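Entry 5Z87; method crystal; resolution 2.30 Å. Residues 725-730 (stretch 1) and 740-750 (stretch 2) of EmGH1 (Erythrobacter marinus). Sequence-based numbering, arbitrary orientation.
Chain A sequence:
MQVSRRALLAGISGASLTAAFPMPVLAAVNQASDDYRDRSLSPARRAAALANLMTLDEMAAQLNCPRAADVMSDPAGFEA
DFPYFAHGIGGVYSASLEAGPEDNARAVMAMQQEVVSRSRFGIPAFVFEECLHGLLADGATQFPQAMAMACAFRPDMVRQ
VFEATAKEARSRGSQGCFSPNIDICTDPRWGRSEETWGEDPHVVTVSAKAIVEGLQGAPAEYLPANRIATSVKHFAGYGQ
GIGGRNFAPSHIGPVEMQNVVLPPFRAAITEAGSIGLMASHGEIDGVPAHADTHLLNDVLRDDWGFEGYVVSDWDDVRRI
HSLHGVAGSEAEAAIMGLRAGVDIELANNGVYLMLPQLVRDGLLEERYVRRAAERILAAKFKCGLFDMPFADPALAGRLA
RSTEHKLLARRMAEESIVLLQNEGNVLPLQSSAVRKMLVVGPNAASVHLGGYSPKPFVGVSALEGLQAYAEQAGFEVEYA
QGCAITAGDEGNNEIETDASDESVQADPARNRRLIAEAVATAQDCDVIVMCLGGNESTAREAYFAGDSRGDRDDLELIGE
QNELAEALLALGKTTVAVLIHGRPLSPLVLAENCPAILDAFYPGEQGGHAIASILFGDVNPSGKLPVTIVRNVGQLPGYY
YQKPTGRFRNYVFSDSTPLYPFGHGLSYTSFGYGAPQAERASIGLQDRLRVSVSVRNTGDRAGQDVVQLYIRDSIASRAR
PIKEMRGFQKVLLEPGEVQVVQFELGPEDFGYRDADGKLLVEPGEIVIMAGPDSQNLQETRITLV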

# COMPACT_ATOMS: atom_id res chain seq x y z
N MET A 725 1.12 16.77 13.37
CA MET A 725 0.69 18.16 13.48
C MET A 725 -0.45 18.28 14.49
O MET A 725 -1.40 17.49 14.48
CB MET A 725 0.24 18.70 12.13
CG MET A 725 -0.46 20.05 12.25
SD MET A 725 -0.72 20.85 10.65
CE MET A 725 0.85 21.71 10.45
N ARG A 726 -0.32 19.26 15.39
CA ARG A 726 -1.34 19.54 16.39
C ARG A 726 -1.81 20.99 16.38
O ARG A 726 -2.75 21.31 17.12
CB ARG A 726 -0.83 19.18 17.80
CG ARG A 726 -0.68 17.67 18.03
CD ARG A 726 -2.03 17.01 17.90
NE ARG A 726 -2.02 15.57 18.17
CZ ARG A 726 -1.94 14.64 17.22
NH1 ARG A 726 -1.81 15.00 15.95
NH2 ARG A 726 -1.96 13.34 17.53
N GLY A 727 -1.21 21.87 15.58
CA GLY A 727 -1.68 23.24 15.46
C GLY A 727 -1.03 23.96 14.30
O GLY A 727 0.04 23.56 13.81
N PHE A 728 -1.69 25.02 13.85
CA PHE A 728 -1.08 25.94 12.89
C PHE A 728 -1.73 27.31 13.02
O PHE A 728 -2.87 27.44 13.49
CB PHE A 728 -1.17 25.42 11.45
CG PHE A 728 -2.57 25.37 10.90
CD1 PHE A 728 -3.23 26.54 10.49
CD2 PHE A 728 -3.23 24.16 10.76
CE1 PHE A 728 -4.52 26.48 9.98
CE2 PHE A 728 -4.52 24.10 10.24
CZ PHE A 728 -5.16 25.27 9.85
N GLN A 729 -1.02 28.32 12.54
CA GLN A 729 -1.48 29.70 12.60
C GLN A 729 -0.84 30.48 11.47
O GLN A 729 0.38 30.67 11.46
CB GLN A 729 -1.14 30.33 13.94
CG GLN A 729 -1.65 31.75 14.12
CD GLN A 729 -3.14 31.85 13.89
OE1 GLN A 729 -3.94 31.37 14.70
NE2 GLN A 729 -3.53 32.45 12.76
N LYS A 730 -1.63 30.94 10.51
CA LYS A 730 -1.12 31.88 9.52
C LYS A 730 -0.96 33.25 10.18
O LYS A 730 -1.86 33.72 10.87
CB LYS A 730 -2.04 31.95 8.31
CG LYS A 730 -1.35 32.47 7.05
CD LYS A 730 -2.19 32.27 5.82
CE LYS A 730 -1.34 31.96 4.61
NZ LYS A 730 -2.14 31.76 3.39
N VAL A 740 4.57 36.64 18.58
CA VAL A 740 4.69 35.47 19.45
C VAL A 740 3.37 34.72 19.33
O VAL A 740 2.37 35.10 19.95
CB VAL A 740 5.02 35.88 20.89
CG1 VAL A 740 5.20 34.67 21.78
CG2 VAL A 740 6.29 36.76 20.92
N VAL A 741 3.34 33.69 18.48
CA VAL A 741 2.14 32.89 18.27
C VAL A 741 1.91 31.99 19.47
O VAL A 741 2.84 31.37 19.99
CB VAL A 741 2.25 32.07 16.98
CG1 VAL A 741 1.04 31.19 16.80
CG2 VAL A 741 2.38 33.00 15.81
N GLN A 742 0.67 31.92 19.94
CA GLN A 742 0.32 31.14 21.12
C GLN A 742 -0.47 29.91 20.69
O GLN A 742 -1.41 30.01 19.90
CB GLN A 742 -0.50 31.98 22.11
CG GLN A 742 0.25 33.20 22.63
CD GLN A 742 1.24 32.84 23.72
OE1 GLN A 742 1.15 31.77 24.33
NE2 GLN A 742 2.19 33.73 23.98
N PHE A 743 -0.06 28.74 21.19
CA PHE A 743 -0.81 27.51 21.02
C PHE A 743 -1.16 26.93 22.39
O PHE A 743 -0.50 27.21 23.40
CB PHE A 743 -0.00 26.46 20.23
CG PHE A 743 0.38 26.88 18.84
CD1 PHE A 743 -0.52 26.75 17.80
CD2 PHE A 743 1.64 27.38 18.58
CE1 PHE A 743 -0.17 27.12 16.51
CE2 PHE A 743 1.99 27.76 17.29
CZ PHE A 743 1.08 27.62 16.26
N GLU A 744 -2.17 26.07 22.41
CA GLU A 744 -2.48 25.35 23.64
C GLU A 744 -2.75 23.89 23.29
O GLU A 744 -3.55 23.60 22.40
CB GLU A 744 -3.68 25.97 24.38
CG GLU A 744 -3.73 25.54 25.86
CD GLU A 744 -4.80 26.26 26.67
OE1 GLU A 744 -5.86 25.65 26.92
OE2 GLU A 744 -4.59 27.43 27.07
N LEU A 745 -2.09 22.99 24.01
CA LEU A 745 -2.23 21.56 23.80
C LEU A 745 -2.84 20.92 25.04
O LEU A 745 -2.71 21.43 26.15
CB LEU A 745 -0.87 20.93 23.50
CG LEU A 745 -0.31 21.37 22.15
CD1 LEU A 745 1.09 20.84 21.98
CD2 LEU A 745 -1.22 20.85 21.07
N GLY A 746 -3.51 19.79 24.84
CA GLY A 746 -4.08 19.05 25.94
C GLY A 746 -4.10 17.55 25.75
O GLY A 746 -3.48 17.00 24.83
N PRO A 747 -4.85 16.86 26.62
CA PRO A 747 -4.90 15.38 26.56
C PRO A 747 -5.26 14.81 25.20
O PRO A 747 -4.71 13.78 24.80
CB PRO A 747 -6.00 15.04 27.58
CG PRO A 747 -6.00 16.20 28.53
CD PRO A 747 -5.70 17.41 27.69
N GLU A 748 -6.20 15.44 24.50
CA GLU A 748 -6.58 14.97 23.17
C GLU A 748 -5.45 15.13 22.18
O GLU A 748 -5.47 14.49 21.13
CB GLU A 748 -7.83 15.73 22.68
CG GLU A 748 -7.54 17.16 22.23
CD GLU A 748 -7.56 18.22 23.36
OE1 GLU A 748 -7.40 17.84 24.55
OE2 GLU A 748 -7.73 19.43 23.04
N ASP A 749 -4.46 15.96 22.50
CA ASP A 749 -3.32 16.17 21.62
C ASP A 749 -2.17 15.23 21.96
O ASP A 749 -1.53 14.69 21.05
CB ASP A 749 -2.85 17.62 21.71
CG ASP A 749 -3.92 18.59 21.28
OD1 ASP A 749 -4.40 18.45 20.13
OD2 ASP A 749 -4.30 19.47 22.08
N PHE A 750 -1.91 15.03 23.25
CA PHE A 750 -0.77 14.26 23.72
C PHE A 750 -1.01 12.76 23.73
O PHE A 750 -0.05 11.99 23.71
CB PHE A 750 -0.40 14.70 25.13
CG PHE A 750 0.05 16.12 25.23
CD1 PHE A 750 0.90 16.66 24.29
CD2 PHE A 750 -0.37 16.92 26.29
CE1 PHE A 750 1.34 17.96 24.39
CE2 PHE A 750 0.06 18.23 26.40
CZ PHE A 750 0.92 18.75 25.46
O HOH W 1 -4.92 20.09 18.07
O HOH W 2 -4.03 12.36 19.46

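Strands 725-730 and 740-745 run roughly antiparallel, their N-to-C directions 156° apart and their axes 8.0 Å apart at closest approach. No backbone hydrogen bond links them; the contacts are made by side chains, one of them against backbone. Val740 lies out of reach. Val741 points toward stretch 1 and packs its CG1 against CB of Gln729 at 3.7 Å, an aliphatic contact. The end of the Gln729 side chain leads away, and its NE2 donates to the backbone O of Lys730 at 2.8 Å. Gln742 points away, in the alternation usual for a strand, and Phe743 points back toward stretch 1. Its ring lies obliquely against the backbone, with CE1 of Phe743 3.7 Å from N of Phe728 and 4.0 Å from C of Gly727. The absence of a side chain at Gly727 makes room for this: an ideal CB there would sit only 3.1 Å from CD1 of Phe743. CZ of Phe743 also reaches CB of Gln729 at 4.2 Å. Glu744 is out of reach. Leu745 starts sideways, but its end comes nearer, placing CD2 of Leu745 3.7 Å from CB of Arg726. At Gly746 the strand gives way to a short helix; this N-cap residue donates from N to OD2 of Asp749 at 2.9 Å, while its O accepts from N of Asp749 at 2.7 Å. Water 2 joins O of Glu748 to NH2 of Arg726, the latter bond weak. The carbonyl of Asp749 meets Arg726, whose NE donates to O of Asp749 at 3.1 Å with an N-H...O angle of 161°, the acceptor near the guanidinium plane. The carboxylate is less direct: OD1 of Asp749 lies 4.2 Å from NE of Arg726, beyond a salt bridge. Water 1 lies 2.7 Å from both OD1 of Asp749 and O of Arg726. Phe750 points away.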